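Local coordinates for putative tRNA (Adenine(37)-N6)-methyltransferase (Pseudomonas aeruginosa, PDB 7BTU), which belongs to the TrmO family of tRNA methyltransferases and probably transfers a methyl group from S-adenosyl-L-methionine to threonylcarbamoyladenosine at position 37 of tRNA, at the interface of chains A and B. Residues are numbered along the deposited sequence; one frame, centred on the assembly and turned at random. Chains: chain A/B, Putative tRNA (Adenine(37)-N6)-methyltransferase.

Contact 1: the interface of chains A and B. Residues chain A 9-12, 134; chain B 9, 103, 105.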
# COMPACT_ATOMS: atom_id res chain seq x y z
N HIS A 9 6.20 -12.10 15.12
CA HIS A 9 5.57 -10.85 15.52
C HIS A 9 4.06 -11.09 15.55
O HIS A 9 3.50 -11.50 14.54
CB HIS A 9 5.90 -9.75 14.49
CG HIS A 9 5.20 -8.45 14.72
ND1 HIS A 9 5.52 -7.61 15.77
CD2 HIS A 9 4.19 -7.85 14.05
CE1 HIS A 9 4.76 -6.53 15.72
NE2 HIS A 9 3.95 -6.65 14.68
N SER A 10 3.39 -10.78 16.67
CA SER A 10 1.94 -10.95 16.74
C SER A 10 1.23 -9.65 16.37
O SER A 10 1.65 -8.57 16.79
CB SER A 10 1.46 -11.38 18.13
OG SER A 10 2.33 -12.39 18.60
N VAL A 11 0.18 -9.79 15.58
CA VAL A 11 -0.71 -8.69 15.24
C VAL A 11 -2.12 -9.05 15.72
O VAL A 11 -2.48 -10.24 15.81
CB VAL A 11 -0.69 -8.37 13.72
CG1 VAL A 11 0.75 -8.00 13.26
CG2 VAL A 11 -1.26 -9.54 12.92
N SER A 12 -2.91 -8.01 16.01
CA SER A 12 -4.29 -8.15 16.45
C SER A 12 -5.08 -7.05 15.77
O SER A 12 -4.54 -5.95 15.52
CB SER A 12 -4.47 -8.03 17.99
OG SER A 12 -4.02 -9.19 18.63
N LEU A 134 -5.96 -4.34 10.53
CA LEU A 134 -4.77 -4.15 11.35
C LEU A 134 -4.32 -2.70 11.43
O LEU A 134 -3.69 -2.32 12.42
CB LEU A 134 -3.60 -4.96 10.78
CG LEU A 134 -3.91 -6.45 10.62
CD1 LEU A 134 -2.65 -7.11 10.11
CD2 LEU A 134 -4.26 -7.01 12.00
N HIS B 9 -2.60 -13.04 15.36
CA HIS B 9 -2.09 -13.69 14.15
C HIS B 9 -0.58 -13.51 14.13
O HIS B 9 -0.10 -12.41 14.38
CB HIS B 9 -2.73 -13.10 12.90
CG HIS B 9 -2.14 -13.59 11.61
ND1 HIS B 9 -2.25 -14.90 11.18
CD2 HIS B 9 -1.41 -12.95 10.65
CE1 HIS B 9 -1.61 -15.05 10.03
NE2 HIS B 9 -1.11 -13.87 9.67
N ASN B 103 0.23 -2.44 15.77
CA ASN B 103 0.71 -3.59 14.97
C ASN B 103 2.03 -3.42 14.24
O ASN B 103 2.58 -4.42 13.80
CB ASN B 103 -0.35 -4.02 13.96
CG ASN B 103 -1.51 -4.65 14.66
OD1 ASN B 103 -1.28 -5.45 15.55
ND2 ASN B 103 -2.74 -4.20 14.37
N ILE B 105 3.36 -2.27 11.34
CA ILE B 105 3.58 -2.64 9.94
C ILE B 105 3.60 -1.40 9.07
O ILE B 105 2.73 -0.54 9.21
CB ILE B 105 2.50 -3.62 9.44
CG1 ILE B 105 2.54 -4.90 10.25
CG2 ILE B 105 2.75 -4.00 7.94
CD1 ILE B 105 1.33 -5.67 10.07
O HOH W 1 1.27 -6.02 17.37

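Contact 2: the interface of chains A and B. Residues chain A 59, 138-141; chain B 97, 151, 154.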
# COMPACT_ATOMS: atom_id res chain seq x y z
N VAL A 59 -8.52 14.03 4.52
CA VAL A 59 -7.94 12.92 3.76
C VAL A 59 -9.07 12.20 3.02
O VAL A 59 -10.00 11.69 3.65
CB VAL A 59 -7.20 11.95 4.69
CG1 VAL A 59 -6.73 10.67 3.92
CG2 VAL A 59 -6.03 12.69 5.36
N PRO A 138 -3.35 7.22 5.92
CA PRO A 138 -3.84 8.15 4.89
C PRO A 138 -3.18 7.84 3.55
O PRO A 138 -2.00 7.48 3.48
CB PRO A 138 -3.42 9.55 5.41
CG PRO A 138 -2.16 9.22 6.27
CD PRO A 138 -2.49 7.89 6.93
N TYR A 139 -3.95 7.99 2.48
CA TYR A 139 -3.38 7.94 1.14
C TYR A 139 -2.69 9.28 0.89
O TYR A 139 -3.28 10.36 1.08
CB TYR A 139 -4.49 7.71 0.11
CG TYR A 139 -3.96 7.45 -1.28
CD1 TYR A 139 -3.71 8.50 -2.14
CD2 TYR A 139 -3.73 6.15 -1.73
CE1 TYR A 139 -3.20 8.27 -3.43
CE2 TYR A 139 -3.25 5.90 -3.02
CZ TYR A 139 -2.96 6.96 -3.85
OH TYR A 139 -2.42 6.72 -5.10
N VAL A 140 -1.43 9.23 0.44
CA VAL A 140 -0.65 10.46 0.22
C VAL A 140 -0.22 10.49 -1.25
O VAL A 140 0.68 9.73 -1.63
CB VAL A 140 0.60 10.49 1.11
CG1 VAL A 140 1.42 11.77 0.83
CG2 VAL A 140 0.23 10.37 2.61
N PRO A 141 -0.82 11.35 -2.09
CA PRO A 141 -0.59 11.20 -3.54
C PRO A 141 0.85 11.33 -3.97
O PRO A 141 1.30 10.54 -4.80
CB PRO A 141 -1.45 12.33 -4.13
CG PRO A 141 -2.57 12.47 -3.18
CD PRO A 141 -2.03 12.12 -1.79
N ARG B 97 1.56 8.55 8.71
CA ARG B 97 2.42 7.41 8.43
C ARG B 97 3.50 7.29 9.49
O ARG B 97 4.61 6.81 9.21
CB ARG B 97 3.03 7.55 7.04
CG ARG B 97 2.02 7.57 5.93
CD ARG B 97 2.70 8.00 4.63
NE ARG B 97 1.78 7.87 3.52
CZ ARG B 97 1.39 6.72 2.97
NH1 ARG B 97 1.86 5.55 3.41
NH2 ARG B 97 0.52 6.76 1.99
N ASN B 151 -5.13 15.05 -0.08
CA ASN B 151 -4.68 14.94 1.30
C ASN B 151 -4.16 16.30 1.74
O ASN B 151 -3.07 16.68 1.32
CB ASN B 151 -3.59 13.88 1.45
CG ASN B 151 -3.09 13.73 2.90
OD1 ASN B 151 -2.91 14.72 3.64
ND2 ASN B 151 -2.81 12.49 3.28
N ALA B 154 -0.80 16.17 4.59
CA ALA B 154 0.52 15.84 4.08
C ALA B 154 1.00 16.98 3.19
O ALA B 154 0.61 17.07 2.02
CB ALA B 154 0.50 14.52 3.32

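Contact 1: the interface of chains A and B
A:Val11 and B:His9 form an antiparallel beta bridge between the 9-11 strands of two TrmO chains. Two backbone bonds make it: A:Val11 N to B:His9 O at 2.9 Å, and B:His9 N to A:Val11 O at 2.8 Å.

Side-chain hydrogen bonds centre on B:Asn103. B:Asn103 OD1 accepts from A:Ser12 N at 3.1 Å, with the donor tilted 31° from the carbonyl plane. Its ND2 uses both N-H groups. B:Asn103 ND2 gives one N-H to A:Ser12 O at 2.8 Å. B:Asn103 ND2 gives the other to A:Leu134 O at 2.9 Å, in the plane of both groups and on a lone pair of that carbonyl. These donor and acceptor demands fix which end of the amide is which. The backbone carbonyl O of B:Asn103 takes a further bond, from the imidazole NE2 of A:His9 at 2.8 Å. This partner lies in the ring plane, but the nitrogen stands above the plane of the carbonyl. CG of A:His9 is anti to the backbone N (chi1 175°), which carries the ring towards B:Asn103. Water 1 joins A:Ser10 O to B:Asn103 OD1.

Apolar packing rests on A:Val11. Its CG2 lies alongside CB of B:His9, with both side chains pointing the same way. A:Val11 CG1 meets the CD1 methyl of B:Ile105 at 4.0 Å, the two side chains crossing near a right angle. A:Val11 CB lies over one face of the B:Asn103 amide, 3.5 Å from OD1.

Contact 2: the interface of chains A and B
A:Val59 CG2 covers one face of the B:Asn151 amide, 4.0 Å from B:Asn151 CG. The CB methyl of B:Ala154, from the same chain as the amide, lies on the opposite face. At the amide edge is A:Tyr139 O, almost exactly in plane.

The guanidinium of B:Arg97 is poorly ordered, so its details are less certain. As modelled, the backbone N of A:Val140 lies at its edge, in plane. The carbonyl of A:Pro138 stands over a face, with A:Pro138 O 3.0 Å from B:Arg97 NH2. The N-H points away from this oxygen, so the pair is not a hydrogen bond.

This patch belongs to the interface of two TrmO chains and brings loop residues of chain B against the end of the 132-138 strand of chain A. A:Val59 and B:Asn151 also form an antiparallel beta bridge.

A hydrogen bond crosses the patch from B:Asn151 ND2 to A:Tyr139 O at 3.1 Å. It is nearly straight, 170° at the hydrogen, yet the donor sits well above the plane of the acceptor carbonyl. With chi1 at 180°, B:Asn151 swings its amide away from its own backbone N and brings the ND2 edge to A:Tyr139 O, while A:Val59 covers a face. At the other end of the amide, B:Asn151 OD1 accepts from B:Ala154 N at 2.7 Å. This bond within chain B helps set the amide rotation and so probably keeps ND2 turned to chain A.

Apolar contacts close the patch. A:Pro141 CD, on the ring, reaches CB of B:Asn151. A:Val140 splits its two methyls between partners. A:Val140 CG2 lies at the NE edge of the poorly ordered B:Arg97 guanidinium as modelled. A:Val140 CG1 meets the CB methyl of B:Ala154 at 3.8 Å.

The centres of contact 1 and contact 2 lie about 22 Å apart on one interface. On chain A they are linked by strand 132-138, with A:Leu134 in contact 1 and A:Pro138 in contact 2. The strand thus meets chain B in both patches. Contact 1 also pairs the N-terminal 9-11 strands of both chains, while contact 2 relies more on loops. Because the interface is two-fold symmetric, each contact has a twin with the chains exchanged. This repeated pairing is consistent with a dimer, although the structure alone does not show that the enzyme is dimeric in the cell.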